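Local coordinates for protein putative fimbrium tip subunit Fim1F (Parabacteroides distasonis, PDB 3R4R) that is a putative component of the fimbrial tip, at the end of cell-surface filaments that mediate adhesion and biofilm formation, at residues 167-175 with 226-234; 204-212 with 258-266. All coordinates share one frame; numbering follows the deposited sequence.

Contact 1 (167-175 with 226-234); sequences QLSAKIEYT and PVTFYTYEI. With SO4 (sulfate ion), chain C; EDO (1,2-ethanediol), chain F; EDO (1,2-ethanediol), chain E.
Ile172 and Phe229 face each other as a hydrogen-bonded pair of two antiparallel strands, and their side chains meet on one face of the pairing. The beta-branched CB of Ile172 sits over the ring face, 4.2 Å from the ring centroid, while its CG2 touches Phe229 CZ at 3.7 Å. A chi1 of 49°, with CG between the backbone N and the carbonyl carbon, folds the ring over toward the isoleucine. Beneath them Ile172 N donates to Phe229 O at 2.9 Å, and Phe229 N returns a bond to Ile172 O. A leucine in place of Phe229 would probably leave Ile172 without the flat cover its CB and CG2 rest on and open a gap toward Val194.

On the opposite face Lys171 and Tyr230 run side by side, Lys171 CG 3.8 Å from Tyr230 CE1, and both polar ends reach Glu41. Lys171, with CG anti to the backbone N (chi1 178°) and the rest of the chain straight, carries its CE past the ring to Thr228 CG2. Next along, the methylene CG of Glu173 approaches Thr228 OG1, and its carboxylate goes on to Tyr266.

At one end Leu168 CG packs 4.0 Å from Tyr232 CE1; at the other, Val227 N holds a sulfate ion, probably from the crystallisation liquor. This is edge-to-edge antiparallel pairing in the transthyretin-like C-terminal domain: strand 161-179 lies between strands 228-232 and 266-273, the apolar Ile172/Phe229 face meets strand 191-202 at Val194, and the long polar side chains take the other face with Glu41.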
ATOM      1  N   GLN A 167       1.388  -2.934   1.460  1.00 35.85           N
ATOM      2  CA  GLN A 167       0.852  -2.266   0.292  1.00 33.74           C
ATOM      3  C   GLN A 167      -0.339  -1.418   0.752  1.00 37.57           C
ATOM      4  O   GLN A 167      -1.261  -1.962   1.352  1.00 39.40           O
ATOM      5  CB  GLN A 167       0.470  -3.394  -0.686  1.00 35.71           C
ATOM      6  CG  GLN A 167       0.753  -3.147  -2.134  1.00 39.06           C
ATOM      7  CD  GLN A 167       2.179  -3.086  -2.491  1.00 47.75           C
ATOM      8  OE1 GLN A 167       2.656  -2.040  -2.913  1.00 43.43           O
ATOM      9  NE2 GLN A 167       2.862  -4.222  -2.428  1.00 45.80           N
ATOM     10  N   LEU A 168      -0.288  -0.087   0.587  1.00 33.50           N
ATOM     11  CA  LEU A 168      -1.348   0.818   1.039  1.00 33.39           C
ATOM     12  C   LEU A 168      -2.576   0.754   0.091  1.00 36.72           C
ATOM     13  O   LEU A 168      -3.666   1.130   0.465  1.00 35.97           O
ATOM     14  CB  LEU A 168      -0.810   2.270   1.139  1.00 32.26           C
ATOM     15  CG  LEU A 168      -1.670   3.324   1.818  1.00 33.42           C
ATOM     16  CD1 LEU A 168      -2.068   2.891   3.237  1.00 35.47           C
ATOM     17  CD2 LEU A 168      -0.973   4.622   1.830  1.00 31.61           C
ATOM     18  N   SER A 169      -2.390   0.237  -1.097  1.00 35.94           N
ATOM     19  CA  SER A 169      -3.450   0.042  -2.069  1.00 35.19           C
ATOM     20  C   SER A 169      -3.874  -1.409  -2.131  1.00 38.00           C
ATOM     21  O   SER A 169      -3.157  -2.294  -1.657  1.00 35.80           O
ATOM     22  CB  SER A 169      -2.993   0.500  -3.454  1.00 36.60           C
ATOM     23  OG  SER A 169      -1.915  -0.289  -3.923  1.00 45.83           O
ATOM     24  N   ALA A 170      -5.051  -1.640  -2.714  1.00 36.65           N
ATOM     25  CA  ALA A 170      -5.558  -2.954  -3.073  1.00 37.26           C
ATOM     26  C   ALA A 170      -5.314  -3.194  -4.564  1.00 38.80           C
ATOM     27  O   ALA A 170      -5.373  -2.237  -5.341  1.00 37.74           O
ATOM     28  CB  ALA A 170      -7.028  -3.064  -2.733  1.00 39.64           C
ATOM     29  N   LYS A 171      -4.990  -4.444  -4.955  1.00 34.96           N
ATOM     30  CA  LYS A 171      -4.773  -4.826  -6.345  1.00 35.44           C
ATOM     31  C   LYS A 171      -6.017  -5.570  -6.849  1.00 40.92           C
ATOM     32  O   LYS A 171      -6.480  -6.518  -6.211  1.00 42.55           O
ATOM     33  CB  LYS A 171      -3.489  -5.675  -6.472  1.00 39.47           C
ATOM     34  CG  LYS A 171      -3.160  -6.181  -7.896  1.00 46.04           C
ATOM     35  CD  LYS A 171      -1.930  -7.102  -7.873  1.00 44.66           C
ATOM     36  CE  LYS A 171      -1.604  -7.689  -9.220  1.00 51.69           C
ATOM     37  NZ  LYS A 171      -0.391  -8.549  -9.158  1.00 62.78           N
ATOM     38  N   ILE A 172      -6.580  -5.107  -7.968  1.00 38.23           N
ATOM     39  CA  ILE A 172      -7.818  -5.707  -8.526  1.00 39.04           C
ATOM     40  C   ILE A 172      -7.582  -6.134  -9.981  1.00 41.16           C
ATOM     41  O   ILE A 172      -7.205  -5.305 -10.811  1.00 40.89           O
ATOM     42  CB  ILE A 172      -9.051  -4.737  -8.433  1.00 42.23           C
ATOM     43  CG1 ILE A 172      -9.244  -4.132  -7.014  1.00 41.75           C
ATOM     44  CG2 ILE A 172     -10.343  -5.417  -8.945  1.00 44.27           C
ATOM     45  CD1 ILE A 172     -10.350  -3.030  -6.977  1.00 48.26           C
ATOM     46  N   GLU A 173      -7.807  -7.429 -10.283  1.00 38.15           N
ATOM     47  CA  GLU A 173      -7.695  -7.964 -11.639  1.00 37.07           C
ATOM     48  C   GLU A 173      -9.072  -8.437 -12.157  1.00 41.92           C
ATOM     49  O   GLU A 173      -9.654  -9.347 -11.581  1.00 42.72           O
ATOM     50  CB  GLU A 173      -6.677  -9.124 -11.690  1.00 38.50           C
ATOM     51  CG  GLU A 173      -6.478  -9.680 -13.106  1.00 48.03           C
ATOM     52  CD  GLU A 173      -5.576 -10.888 -13.305  1.00 68.57           C
ATOM     53  OE1 GLU A 173      -5.214 -11.548 -12.304  1.00 64.66           O
ATOM     54  OE2 GLU A 173      -5.270 -11.203 -14.479  1.00 67.24           O
ATOM     55  N   TYR A 174      -9.597  -7.820 -13.220  1.00 40.14           N
ATOM     56  CA  TYR A 174     -10.824  -8.302 -13.872  1.00 43.08           C
ATOM     57  C   TYR A 174     -10.403  -9.399 -14.845  1.00 45.56           C
ATOM     58  O   TYR A 174      -9.588  -9.134 -15.729  1.00 43.83           O
ATOM     59  CB  TYR A 174     -11.623  -7.169 -14.550  1.00 45.63           C
ATOM     60  CG  TYR A 174     -12.676  -7.653 -15.529  1.00 50.09           C
ATOM     61  CD1 TYR A 174     -13.875  -8.199 -15.081  1.00 55.10           C
ATOM     62  CD2 TYR A 174     -12.500  -7.509 -16.900  1.00 50.81           C
ATOM     63  CE1 TYR A 174     -14.860  -8.618 -15.976  1.00 59.65           C
ATOM     64  CE2 TYR A 174     -13.474  -7.930 -17.806  1.00 54.16           C
ATOM     65  CZ  TYR A 174     -14.656  -8.480 -17.339  1.00 64.90           C
ATOM     66  OH  TYR A 174     -15.612  -8.906 -18.229  1.00 67.47           O
ATOM     67  N   THR A 175     -10.892 -10.637 -14.644  1.00 44.08           N
ATOM     68  CA  THR A 175     -10.443 -11.787 -15.435  1.00 44.91           C
ATOM     69  C   THR A 175     -11.488 -12.238 -16.492  1.00 53.26           C
ATOM     70  O   THR A 175     -11.254 -13.246 -17.158  1.00 54.38           O
ATOM     71  CB  THR A 175     -10.102 -12.969 -14.515  1.00 52.53           C
ATOM     72  OG1 THR A 175     -11.237 -13.313 -13.706  1.00 59.65           O
ATOM     73  CG2 THR A 175      -8.894 -12.682 -13.635  1.00 43.98           C
ATOM     74  N   PRO A 226      -6.931  -0.645 -18.398  1.00 40.08           N
ATOM     75  CA  PRO A 226      -6.237  -1.880 -17.969  1.00 38.85           C
ATOM     76  C   PRO A 226      -7.155  -2.851 -17.232  1.00 45.08           C
ATOM     77  O   PRO A 226      -8.156  -2.465 -16.630  1.00 45.64           O
ATOM     78  CB  PRO A 226      -5.137  -1.370 -17.031  1.00 38.67           C
ATOM     79  CG  PRO A 226      -5.656  -0.079 -16.510  1.00 42.72           C
ATOM     80  CD  PRO A 226      -6.505   0.520 -17.589  1.00 40.16           C
ATOM     81  N   VAL A 227      -6.775  -4.133 -17.291  1.00 42.22           N
ATOM     82  CA  VAL A 227      -7.459  -5.300 -16.722  1.00 41.62           C
ATOM     83  C   VAL A 227      -7.001  -5.447 -15.243  1.00 38.99           C
ATOM     84  O   VAL A 227      -7.796  -5.883 -14.425  1.00 40.22           O
ATOM     85  CB  VAL A 227      -7.130  -6.513 -17.646  1.00 46.55           C
ATOM     86  CG1 VAL A 227      -7.062  -7.848 -16.927  1.00 47.61           C
ATOM     87  CG2 VAL A 227      -8.096  -6.560 -18.805  1.00 47.99           C
ATOM     88  N   THR A 228      -5.778  -5.033 -14.907  1.00 32.11           N
ATOM     89  CA  THR A 228      -5.272  -4.992 -13.533  1.00 31.99           C
ATOM     90  C   THR A 228      -5.162  -3.502 -13.144  1.00 37.94           C
ATOM     91  O   THR A 228      -4.500  -2.719 -13.824  1.00 37.05           O
ATOM     92  CB  THR A 228      -3.943  -5.778 -13.348  1.00 41.03           C
ATOM     93  OG1 THR A 228      -4.161  -7.183 -13.583  1.00 36.97           O
ATOM     94  CG2 THR A 228      -3.325  -5.575 -11.932  1.00 36.59           C
ATOM     95  N   PHE A 229      -5.831  -3.115 -12.064  1.00 36.17           N
ATOM     96  CA  PHE A 229      -5.837  -1.725 -11.619  1.00 35.99           C
ATOM     97  C   PHE A 229      -5.806  -1.682 -10.063  1.00 41.08           C
ATOM     98  O   PHE A 229      -5.928  -2.735  -9.412  1.00 41.47           O
ATOM     99  CB  PHE A 229      -7.059  -0.977 -12.209  1.00 38.21           C
ATOM    100  CG  PHE A 229      -8.371  -1.687 -12.040  1.00 39.92           C
ATOM    101  CD1 PHE A 229      -8.796  -2.623 -12.980  1.00 43.34           C
ATOM    102  CD2 PHE A 229      -9.208  -1.382 -10.977  1.00 42.11           C
ATOM    103  CE1 PHE A 229     -10.011  -3.299 -12.817  1.00 46.46           C
ATOM    104  CE2 PHE A 229     -10.432  -2.040 -10.821  1.00 47.77           C
ATOM    105  CZ  PHE A 229     -10.813  -3.017 -11.731  1.00 47.15           C
ATOM    106  N   TYR A 230      -5.573  -0.469  -9.490  1.00 36.68           N
ATOM    107  CA  TYR A 230      -5.398  -0.246  -8.056  1.00 36.49           C
ATOM    108  C   TYR A 230      -6.280   0.860  -7.506  1.00 42.35           C
ATOM    109  O   TYR A 230      -6.739   1.723  -8.246  1.00 43.41           O
ATOM    110  CB  TYR A 230      -3.936   0.138  -7.743  1.00 36.58           C
ATOM    111  CG  TYR A 230      -2.887  -0.727  -8.394  1.00 37.91           C
ATOM    112  CD1 TYR A 230      -2.534  -1.961  -7.851  1.00 39.09           C
ATOM    113  CD2 TYR A 230      -2.263  -0.329  -9.575  1.00 38.90           C
ATOM    114  CE1 TYR A 230      -1.629  -2.803  -8.498  1.00 38.79           C
ATOM    115  CE2 TYR A 230      -1.364  -1.170 -10.237  1.00 39.46           C
ATOM    116  CZ  TYR A 230      -1.042  -2.401  -9.687  1.00 41.32           C
ATOM    117  OH  TYR A 230      -0.094  -3.186 -10.276  1.00 39.71           O
ATOM    118  N   THR A 231      -6.457   0.858  -6.178  1.00 39.55           N
ATOM    119  CA  THR A 231      -7.218   1.846  -5.414  1.00 40.03           C
ATOM    120  C   THR A 231      -6.795   1.820  -3.939  1.00 42.23           C
ATOM    121  O   THR A 231      -6.399   0.768  -3.415  1.00 40.65           O
ATOM    122  CB  THR A 231      -8.743   1.610  -5.544  1.00 49.28           C
ATOM    123  OG1 THR A 231      -9.434   2.580  -4.762  1.00 45.48           O
ATOM    124  CG2 THR A 231      -9.179   0.215  -5.090  1.00 50.66           C
ATOM    125  N   TYR A 232      -6.932   2.976  -3.255  1.00 37.67           N
ATOM    126  CA  TYR A 232      -6.759   2.998  -1.829  1.00 36.21           C
ATOM    127  C   TYR A 232      -8.081   2.539  -1.219  1.00 45.38           C
ATOM    128  O   TYR A 232      -9.109   2.674  -1.888  1.00 46.22           O
ATOM    129  CB  TYR A 232      -6.310   4.381  -1.323  1.00 36.45           C
ATOM    130  CG  TYR A 232      -4.956   4.879  -1.773  1.00 32.96           C
ATOM    131  CD1 TYR A 232      -3.803   4.129  -1.532  1.00 33.01           C
ATOM    132  CD2 TYR A 232      -4.789   6.190  -2.204  1.00 33.64           C
ATOM    133  CE1 TYR A 232      -2.541   4.603  -1.892  1.00 31.43           C
ATOM    134  CE2 TYR A 232      -3.522   6.705  -2.498  1.00 32.76           C
ATOM    135  CZ  TYR A 232      -2.403   5.900  -2.355  1.00 36.11           C
ATOM    136  OH  TYR A 232      -1.160   6.380  -2.673  1.00 38.34           O
ATOM    137  N   GLU A 233      -8.071   1.932  -0.006  1.00 45.01           N
ATOM    138  CA  GLU A 233      -9.278   1.540   0.762  1.00 47.21           C
ATOM    139  C   GLU A 233     -10.375   2.596   0.782  1.00 52.58           C
ATOM    140  O   GLU A 233     -10.076   3.797   0.755  1.00 52.54           O
ATOM    141  CB  GLU A 233      -8.934   1.280   2.238  1.00 49.33           C
ATOM    142  CG  GLU A 233      -8.100   0.071   2.530  1.00 54.91           C
ATOM    143  CD  GLU A 233      -7.879  -0.163   4.004  1.00 62.72           C
ATOM    144  OE1 GLU A 233      -7.814   0.798   4.812  1.00 52.39           O
ATOM    145  OE2 GLU A 233      -7.703  -1.351   4.337  1.00 57.60           O
ATOM    146  N   ILE A 234     -11.631   2.153   0.922  1.00 49.66           N
ATOM    147  CA  ILE A 234     -12.798   3.015   1.000  1.00 50.57           C
ATOM    148  C   ILE A 234     -13.644   2.520   2.167  1.00 59.61           C
ATOM    149  O   ILE A 234     -14.247   1.452   2.042  1.00 60.91           O
ATOM    150  CB  ILE A 234     -13.535   3.008  -0.349  1.00 53.39           C
ATOM    151  CG1 ILE A 234     -12.577   3.407  -1.509  1.00 50.57           C
ATOM    152  CG2 ILE A 234     -14.769   3.902  -0.265  1.00 57.28           C
ATOM    153  CD1 ILE A 234     -13.027   3.174  -2.937  1.00 59.02           C
TER
HETATM  154  S   SO4 C 319      -3.402  -4.939 -18.297  1.00 91.19           S
HETATM  155  O1  SO4 C 319      -2.835  -3.685 -17.773  1.00 96.21           O
HETATM  156  O2  SO4 C 319      -2.436  -5.566 -19.223  1.00 96.68           O
HETATM  157  O3  SO4 C 319      -3.655  -5.862 -17.160  1.00 97.34           O
HETATM  158  O4  SO4 C 319      -4.627  -4.665 -19.026  1.00 95.86           O
HETATM  159  C1  EDO F 322      -6.054   3.161 -11.531  1.00 45.49           C
HETATM  160  O1  EDO F 322      -5.356   4.417 -11.484  1.00 51.71           O
HETATM  161  C2  EDO F 322      -5.237   2.131 -12.307  1.00 43.09           C
HETATM  162  O2  EDO F 322      -4.322   1.425 -11.466  1.00 48.32           O
HETATM  163  C1  EDO E 321      -1.711  -5.493  -2.818  1.00 55.00           C
HETATM  164  O1  EDO E 321      -1.474  -4.409  -3.739  1.00 56.01           O
HETATM  165  C2  EDO E 321      -0.892  -6.710  -3.262  1.00 57.03           C
HETATM  166  O2  EDO E 321      -0.690  -7.604  -2.154  1.00 66.06           O
HETATM  167  O   HOH W   1      -5.531   2.968   1.524  1.00 32.68           O

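Contact 2 (204-212 with 258-266); sequences TIFNTSAVE and ANKFIKGNY
Ile205 lies against the outer methylene of Lys263, its CB 3.9 Å from Lys263 CE, an apolar wall suited to the hydrocarbon part of a lysine that crosses to reach its polar partners. The backbone of Asn207 serves in two directions. Its carbonyl O receives Lys263 NZ at 2.8 Å, the ammonium standing above the carbonyl plane, and its N turns back to Glu212.

Thr208 grips the opposing loop with both its hydroxyl and its carbonyl. With OG1 opposite the backbone N (chi1 -178°), the hydroxyl donates to Lys263 O at 3.1 Å, in the plane of that carbonyl and on a lone pair. Thr208 O in turn takes the amide of Asn265, ND2 lying 3.1 Å away and above the carbonyl plane. The same ND2 bonds to Ile262 O, so it ties the other loop to itself as well as to Thr208.

Ile262 to Asn265 form a type II beta turn, with Lys263 and Gly264 at its two central positions. Gly264 has a phi of 81°, which favours glycine, and a CB here would come too close to Thr208 OG1.

Farther along, CD1 of Ile262 lies 3.6 Å from Ser209 O and its CG2 lies against Ala210 O, the two branches of the isoleucine fitting the bend of the loop backbone. Val211 CG1 touches Asn259 CB across the contact at 4.2 Å. Glu212 crosses Lys263 at about a right angle, and its OE1 takes two donors: Asn207 N at 2.9 Å on the syn side, and Lys263 NZ on the anti lone pair, in a 2.6 Å salt bridge. Glu233 OE2 is a second partner of the ammonium, and Glu233 OE1 accepts from Glu212 N.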
ATOM      1  N   THR A 204      -1.046   5.872   8.360  1.00 38.46           N
ATOM      2  CA  THR A 204      -0.712   5.298   9.669  1.00 40.22           C
ATOM      3  C   THR A 204      -1.573   4.061   9.972  1.00 48.13           C
ATOM      4  O   THR A 204      -1.684   3.647  11.139  1.00 51.64           O
ATOM      5  CB  THR A 204      -0.908   6.367  10.761  1.00 44.46           C
ATOM      6  OG1 THR A 204      -2.257   6.869  10.765  1.00 52.86           O
ATOM      7  CG2 THR A 204       0.135   7.459  10.732  1.00 35.83           C
ATOM      8  N   ILE A 205      -2.192   3.488   8.915  1.00 43.22           N
ATOM      9  CA  ILE A 205      -3.130   2.370   8.967  1.00 43.20           C
ATOM     10  C   ILE A 205      -2.409   1.123   8.442  1.00 47.87           C
ATOM     11  O   ILE A 205      -1.894   1.122   7.328  1.00 44.43           O
ATOM     12  CB  ILE A 205      -4.428   2.731   8.185  1.00 44.90           C
ATOM     13  CG1 ILE A 205      -4.094   3.334   6.795  1.00 42.32           C
ATOM     14  CG2 ILE A 205      -5.231   3.758   9.035  1.00 43.85           C
ATOM     15  CD1 ILE A 205      -5.209   3.557   5.899  1.00 50.04           C
ATOM     16  N   PHE A 206      -2.331   0.078   9.284  1.00 48.29           N
ATOM     17  CA  PHE A 206      -1.533  -1.101   8.953  1.00 48.60           C
ATOM     18  C   PHE A 206      -2.304  -2.458   8.987  1.00 53.29           C
ATOM     19  O   PHE A 206      -1.649  -3.500   8.862  1.00 52.40           O
ATOM     20  CB  PHE A 206      -0.383  -1.199   9.979  1.00 51.32           C
ATOM     21  CG  PHE A 206       0.470   0.043  10.085  1.00 51.25           C
ATOM     22  CD1 PHE A 206       1.491   0.285   9.176  1.00 50.94           C
ATOM     23  CD2 PHE A 206       0.285   0.951  11.128  1.00 54.22           C
ATOM     24  CE1 PHE A 206       2.282   1.432   9.279  1.00 50.01           C
ATOM     25  CE2 PHE A 206       1.092   2.087  11.236  1.00 54.60           C
ATOM     26  CZ  PHE A 206       2.071   2.323  10.305  1.00 50.17           C
ATOM     27  N   ASN A 207      -3.644  -2.468   9.128  1.00 51.65           N
ATOM     28  CA  ASN A 207      -4.351  -3.750   9.211  1.00 54.94           C
ATOM     29  C   ASN A 207      -4.738  -4.213   7.818  1.00 58.18           C
ATOM     30  O   ASN A 207      -5.615  -3.628   7.190  1.00 58.30           O
ATOM     31  CB  ASN A 207      -5.579  -3.678  10.124  1.00 58.76           C
ATOM     32  CG  ASN A 207      -6.218  -5.023  10.430  1.00 90.78           C
ATOM     33  OD1 ASN A 207      -5.764  -6.095   9.990  1.00 86.87           O
ATOM     34  ND2 ASN A 207      -7.260  -4.996  11.246  1.00 82.24           N
ATOM     35  N   THR A 208      -4.098  -5.289   7.346  1.00 54.80           N
ATOM     36  CA  THR A 208      -4.344  -5.844   5.998  1.00 52.95           C
ATOM     37  C   THR A 208      -5.552  -6.810   6.029  1.00 56.73           C
ATOM     38  O   THR A 208      -5.709  -7.600   5.116  1.00 55.13           O
ATOM     39  CB  THR A 208      -3.081  -6.539   5.461  1.00 62.86           C
ATOM     40  OG1 THR A 208      -3.373  -7.000   4.145  1.00 76.75           O
ATOM     41  CG2 THR A 208      -2.579  -7.715   6.334  1.00 58.12           C
ATOM     42  N   SER A 209      -6.422  -6.688   7.047  1.00 58.16           N
ATOM     43  CA  SER A 209      -7.623  -7.506   7.248  1.00 62.34           C
ATOM     44  C   SER A 209      -8.888  -6.646   7.479  1.00 68.06           C
ATOM     45  O   SER A 209      -9.995  -7.183   7.424  1.00 70.44           O
ATOM     46  CB  SER A 209      -7.443  -8.453   8.437  1.00 69.37           C
ATOM     47  OG  SER A 209      -6.335  -9.318   8.248  1.00 78.19           O
ATOM     48  N   ALA A 210      -8.734  -5.341   7.764  1.00 62.80           N
ATOM     49  CA  ALA A 210      -9.878  -4.453   8.003  1.00 63.29           C
ATOM     50  C   ALA A 210      -9.702  -3.125   7.290  1.00 62.58           C
ATOM     51  O   ALA A 210      -8.583  -2.636   7.199  1.00 59.42           O
ATOM     52  CB  ALA A 210     -10.051  -4.220   9.491  1.00 66.80           C
ATOM     53  N   VAL A 211     -10.796  -2.559   6.752  1.00 59.56           N
ATOM     54  CA  VAL A 211     -10.751  -1.288   6.019  1.00 57.39           C
ATOM     55  C   VAL A 211     -10.665  -0.153   7.083  1.00 59.06           C
ATOM     56  O   VAL A 211     -11.490  -0.099   7.983  1.00 62.42           O
ATOM     57  CB  VAL A 211     -11.941  -1.136   5.018  1.00 63.33           C
ATOM     58  CG1 VAL A 211     -13.301  -1.165   5.702  1.00 67.06           C
ATOM     59  CG2 VAL A 211     -11.800   0.107   4.153  1.00 61.76           C
ATOM     60  N   GLU A 212      -9.607   0.689   7.021  1.00 51.01           N
ATOM     61  CA  GLU A 212      -9.355   1.767   8.009  1.00 49.08           C
ATOM     62  C   GLU A 212      -9.282   3.166   7.358  1.00 54.87           C
ATOM     63  O   GLU A 212      -9.431   4.160   8.070  1.00 56.28           O
ATOM     64  CB  GLU A 212      -8.030   1.515   8.755  1.00 47.73           C
ATOM     65  CG  GLU A 212      -7.924   0.255   9.585  1.00 48.56           C
ATOM     66  CD  GLU A 212      -6.487  -0.143   9.877  1.00 59.37           C
ATOM     67  OE1 GLU A 212      -5.793  -0.564   8.924  1.00 42.98           O
ATOM     68  OE2 GLU A 212      -6.068  -0.101  11.057  1.00 47.30           O
ATOM     69  N   ALA A 258     -17.372  -1.116  -2.228  1.00 62.53           N
ATOM     70  CA  ALA A 258     -16.048  -0.493  -2.209  1.00 57.59           C
ATOM     71  C   ALA A 258     -15.218  -0.923  -0.992  1.00 58.89           C
ATOM     72  O   ALA A 258     -14.012  -1.074  -1.117  1.00 54.28           O
ATOM     73  CB  ALA A 258     -16.195   1.016  -2.212  1.00 58.59           C
ATOM     74  N   ASN A 259     -15.871  -1.182   0.156  1.00 59.73           N
ATOM     75  CA  ASN A 259     -15.198  -1.562   1.403  1.00 58.17           C
ATOM     76  C   ASN A 259     -14.739  -3.067   1.400  1.00 58.74           C
ATOM     77  O   ASN A 259     -14.132  -3.510   2.382  1.00 56.82           O
ATOM     78  CB  ASN A 259     -16.106  -1.287   2.611  1.00 59.34           C
ATOM     79  CG  ASN A 259     -17.470  -1.903   2.572  1.00 84.93           C
ATOM     80  OD1 ASN A 259     -18.073  -2.101   1.515  1.00 85.13           O
ATOM     81  ND2 ASN A 259     -18.035  -2.099   3.744  1.00 79.06           N
ATOM     82  N   LYS A 260     -14.945  -3.818   0.295  1.00 54.73           N
ATOM     83  CA  LYS A 260     -14.481  -5.205   0.227  1.00 54.81           C
ATOM     84  C   LYS A 260     -12.991  -5.262  -0.181  1.00 58.04           C
ATOM     85  O   LYS A 260     -12.334  -6.289   0.039  1.00 59.91           O
ATOM     86  CB  LYS A 260     -15.333  -6.039  -0.755  1.00 58.92           C
ATOM     87  CG  LYS A 260     -16.807  -6.252  -0.395  1.00 73.30           C
ATOM     88  CD  LYS A 260     -17.027  -7.147   0.822  1.00 90.92           C
ATOM     89  N   PHE A 261     -12.451  -4.156  -0.751  1.00 49.80           N
ATOM     90  CA  PHE A 261     -11.081  -4.092  -1.250  1.00 45.44           C
ATOM     91  C   PHE A 261     -10.183  -3.450  -0.193  1.00 51.45           C
ATOM     92  O   PHE A 261     -10.143  -2.225  -0.060  1.00 53.40           O
ATOM     93  CB  PHE A 261     -11.042  -3.324  -2.575  1.00 44.29           C
ATOM     94  CG  PHE A 261     -12.064  -3.824  -3.563  1.00 46.66           C
ATOM     95  CD1 PHE A 261     -11.812  -4.952  -4.342  1.00 49.50           C
ATOM     96  CD2 PHE A 261     -13.279  -3.172  -3.718  1.00 50.04           C
ATOM     97  CE1 PHE A 261     -12.753  -5.415  -5.253  1.00 51.94           C
ATOM     98  CE2 PHE A 261     -14.237  -3.668  -4.584  1.00 54.50           C
ATOM     99  CZ  PHE A 261     -13.959  -4.768  -5.375  1.00 52.75           C
ATOM    100  N   ILE A 262      -9.504  -4.295   0.596  1.00 45.02           N
ATOM    101  CA  ILE A 262      -8.658  -3.878   1.705  1.00 43.13           C
ATOM    102  C   ILE A 262      -7.219  -3.762   1.215  1.00 46.17           C
ATOM    103  O   ILE A 262      -6.781  -4.554   0.397  1.00 47.72           O
ATOM    104  CB  ILE A 262      -8.797  -4.891   2.891  1.00 47.64           C
ATOM    105  CG1 ILE A 262     -10.270  -5.057   3.349  1.00 50.48           C
ATOM    106  CG2 ILE A 262      -7.905  -4.527   4.093  1.00 46.39           C
ATOM    107  CD1 ILE A 262     -10.588  -6.427   4.006  1.00 40.98           C
ATOM    108  N   LYS A 263      -6.498  -2.750   1.702  1.00 41.79           N
ATOM    109  CA  LYS A 263      -5.086  -2.516   1.424  1.00 38.94           C
ATOM    110  C   LYS A 263      -4.246  -3.768   1.706  1.00 43.61           C
ATOM    111  O   LYS A 263      -4.445  -4.442   2.732  1.00 46.41           O
ATOM    112  CB  LYS A 263      -4.567  -1.347   2.275  1.00 38.29           C
ATOM    113  CG  LYS A 263      -4.572  -1.633   3.778  1.00 32.55           C
ATOM    114  CD  LYS A 263      -4.299  -0.381   4.590  1.00 26.46           C
ATOM    115  CE  LYS A 263      -4.564  -0.590   6.056  1.00 35.56           C
ATOM    116  NZ  LYS A 263      -5.987  -0.980   6.368  1.00 32.40           N
ATOM    117  N   GLY A 264      -3.298  -4.036   0.824  1.00 35.87           N
ATOM    118  CA  GLY A 264      -2.391  -5.158   0.980  1.00 36.04           C
ATOM    119  C   GLY A 264      -2.979  -6.470   0.549  1.00 41.19           C
ATOM    120  O   GLY A 264      -2.464  -7.513   0.941  1.00 42.81           O
ATOM    121  N   ASN A 265      -4.059  -6.425  -0.254  1.00 37.98           N
ATOM    122  CA  ASN A 265      -4.713  -7.625  -0.766  1.00 40.25           C
ATOM    123  C   ASN A 265      -4.810  -7.600  -2.305  1.00 42.29           C
ATOM    124  O   ASN A 265      -4.791  -6.526  -2.904  1.00 42.37           O
ATOM    125  CB  ASN A 265      -6.108  -7.792  -0.156  1.00 46.99           C
ATOM    126  CG  ASN A 265      -6.127  -8.123   1.317  1.00 54.75           C
ATOM    127  OD1 ASN A 265      -5.979  -9.275   1.723  1.00 48.72           O
ATOM    128  ND2 ASN A 265      -6.367  -7.129   2.137  1.00 45.05           N
ATOM    129  N   TYR A 266      -4.883  -8.785  -2.927  1.00 40.46           N
ATOM    130  CA  TYR A 266      -5.004  -8.981  -4.380  1.00 40.43           C
ATOM    131  C   TYR A 266      -6.320  -9.704  -4.640  1.00 46.06           C
ATOM    132  O   TYR A 266      -6.609 -10.729  -4.034  1.00 48.83           O
ATOM    133  CB  TYR A 266      -3.766  -9.722  -4.950  1.00 42.42           C
ATOM    134  CG  TYR A 266      -3.824 -10.291  -6.364  1.00 46.27           C
ATOM    135  CD1 TYR A 266      -4.502  -9.624  -7.385  1.00 46.91           C
ATOM    136  CD2 TYR A 266      -3.063 -11.403  -6.716  1.00 48.86           C
ATOM    137  CE1 TYR A 266      -4.523 -10.125  -8.688  1.00 48.03           C
ATOM    138  CE2 TYR A 266      -3.057 -11.900  -8.017  1.00 51.21           C
ATOM    139  CZ  TYR A 266      -3.791 -11.264  -9.004  1.00 57.74           C
ATOM    140  OH  TYR A 266      -3.766 -11.801 -10.279  1.00 53.43           O
TER

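Overall arrangement
From the N terminus, strand 161-179 supplies the first segment of contact 1, and strand 191-202 leads into the loop 204-212 of contact 2. The chain then returns at 226-234, closing a 50-residue excursion that holds strands 191-202 and 218-219; contact 2 closes later, when 258-266 follows strand 251-257 and enters strand 266-273. The two closures therefore cross instead of nesting, and their centres are about 11 Å apart. Glu233 of 226-234 and Glu173 of 167-175 bridge them, each reaching into 258-266. Together they tie strands 161-179 and 228-232 to the loops after strand 191-202 and before strand 266-273, in the C-terminal, transthyretin-like part of the protein.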